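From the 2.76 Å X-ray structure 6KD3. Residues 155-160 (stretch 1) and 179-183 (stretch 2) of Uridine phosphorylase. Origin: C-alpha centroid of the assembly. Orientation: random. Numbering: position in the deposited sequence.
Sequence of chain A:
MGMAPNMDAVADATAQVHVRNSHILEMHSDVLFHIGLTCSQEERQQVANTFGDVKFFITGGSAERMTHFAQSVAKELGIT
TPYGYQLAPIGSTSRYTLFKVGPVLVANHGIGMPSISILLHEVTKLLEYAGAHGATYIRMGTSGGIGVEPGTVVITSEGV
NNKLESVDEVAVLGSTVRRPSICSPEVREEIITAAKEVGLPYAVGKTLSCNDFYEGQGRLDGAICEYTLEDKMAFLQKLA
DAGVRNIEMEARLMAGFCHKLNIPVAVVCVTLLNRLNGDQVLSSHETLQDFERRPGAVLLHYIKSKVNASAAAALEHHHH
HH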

# COMPACT_ATOMS: atom_id res chain seq x y z
N ILE A 155 9.29 -15.11 -13.87
CA ILE A 155 8.58 -14.06 -14.60
C ILE A 155 7.09 -14.44 -14.73
O ILE A 155 6.70 -15.61 -14.63
CB ILE A 155 9.24 -13.80 -15.97
CG1 ILE A 155 10.71 -13.46 -15.77
CG2 ILE A 155 8.60 -12.60 -16.70
CD1 ILE A 155 11.61 -14.10 -16.83
N THR A 156 6.23 -13.42 -14.89
CA THR A 156 4.79 -13.62 -14.83
C THR A 156 4.21 -13.82 -16.22
O THR A 156 4.57 -13.10 -17.17
CB THR A 156 4.06 -12.43 -14.16
OG1 THR A 156 4.68 -12.06 -12.92
CG2 THR A 156 2.60 -12.77 -13.88
N SER A 157 3.31 -14.78 -16.35
CA SER A 157 2.52 -14.88 -17.57
C SER A 157 1.22 -14.10 -17.40
O SER A 157 0.95 -13.17 -18.16
CB SER A 157 2.22 -16.34 -17.93
OG SER A 157 3.40 -17.13 -17.93
N GLU A 158 0.40 -14.47 -16.42
CA GLU A 158 -0.89 -13.81 -16.22
C GLU A 158 -1.02 -13.36 -14.76
O GLU A 158 -0.17 -13.65 -13.92
CB GLU A 158 -2.06 -14.72 -16.62
CG GLU A 158 -2.10 -15.02 -18.08
N GLY A 159 -2.09 -12.65 -14.44
CA GLY A 159 -2.32 -12.29 -13.06
C GLY A 159 -3.54 -12.98 -12.49
O GLY A 159 -4.67 -12.50 -12.64
N VAL A 160 -3.34 -14.13 -11.83
CA VAL A 160 -4.48 -14.83 -11.27
C VAL A 160 -4.90 -14.16 -9.97
O VAL A 160 -4.19 -13.31 -9.41
CB VAL A 160 -4.16 -16.33 -11.07
CG1 VAL A 160 -3.45 -16.90 -12.30
CG2 VAL A 160 -3.39 -16.62 -9.78
N ARG A 179 -8.70 -8.35 -17.31
CA ARG A 179 -7.70 -9.34 -17.67
C ARG A 179 -6.34 -8.96 -17.11
O ARG A 179 -6.16 -7.82 -16.67
CB ARG A 179 -7.57 -9.43 -19.19
CG ARG A 179 -6.54 -8.43 -19.75
N PRO A 180 -5.36 -9.85 -17.12
CA PRO A 180 -4.02 -9.44 -16.69
C PRO A 180 -2.95 -10.17 -17.45
O PRO A 180 -2.12 -10.84 -16.84
CB PRO A 180 -3.96 -9.82 -15.20
CG PRO A 180 -4.71 -11.07 -15.13
N SER A 181 -2.97 -10.08 -18.76
CA SER A 181 -1.82 -10.56 -19.49
C SER A 181 -0.58 -9.79 -19.04
O SER A 181 -0.66 -8.63 -18.62
CB SER A 181 -2.07 -10.43 -20.99
OG SER A 181 -3.32 -11.05 -21.29
N ILE A 182 0.54 -10.50 -18.99
CA ILE A 182 1.85 -9.89 -19.04
C ILE A 182 2.31 -9.92 -20.50
O ILE A 182 1.78 -10.67 -21.33
CB ILE A 182 2.87 -10.61 -18.12
CG1 ILE A 182 2.76 -10.09 -16.67
N CYS A 183 3.27 -9.08 -20.85
CA CYS A 183 3.48 -8.71 -22.25
C CYS A 183 4.51 -9.65 -22.84
O CYS A 183 5.73 -9.42 -22.72
CB CYS A 183 3.91 -7.27 -22.38
SG CYS A 183 3.59 -6.61 -24.02

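Stretch 2 runs alongside Thr156 to Gly159 of stretch 1. Both hydrogen bonds between the stretches are backbone to backbone, and the side chains of Pro180 and Ile182 pack against stretch 1. The two stretches bury 247 Å² between them, both sides summed.

Arg179 makes no contact with stretch 1. Its side chain is modelled only as far as CG, and its CA-to-CB bond points sideways.

Pro180 is the first residue of stretch 2 to touch. Its CA-to-CB bond points toward stretch 1, and its ring lies against Gly159. Gly159 has no side chain, and this matters here: a CB in the ideal position would sit 2.9 Å from Pro180 CB, which is a clash. The ring lacks a modelled CD, and Gly159 O and Pro180 CG are too close in the model, so their separation should not be read as an attraction. The carbonyl of Pro180 faces stretch 1. Gly159 N donates a weak hydrogen bond to Pro180 O, at 3.0 Å but bent to 121° at the hydrogen. The same oxygen receives a CA-H...O contact from Glu158, with Glu158 CA 3.3 Å from Pro180 O.

Ser181 lies across from Glu158, with the CA atoms of Glu158 and Ser181 4.7 Å apart. Its CA-to-CB bond points away from stretch 1, so its contact is made through the backbone. Ser157 O lies 3.8 Å from Ser181 C.

Ile182 makes the better hydrogen bond. Ile182 N donates to Ser157 O at 2.8 Å, with an angle of 153° at the hydrogen. Its CA-to-CB bond points toward stretch 1. Ile182 CB packs 3.2 Å from Thr156 O, and Ile182 CG1 lies 3.7 Å from Thr156 CB. CG2 and CD1 of Ile182 are not modelled, so the full extent of this packing cannot be judged.

Cys183 points its CA-to-CB bond away and makes no contact with stretch 1.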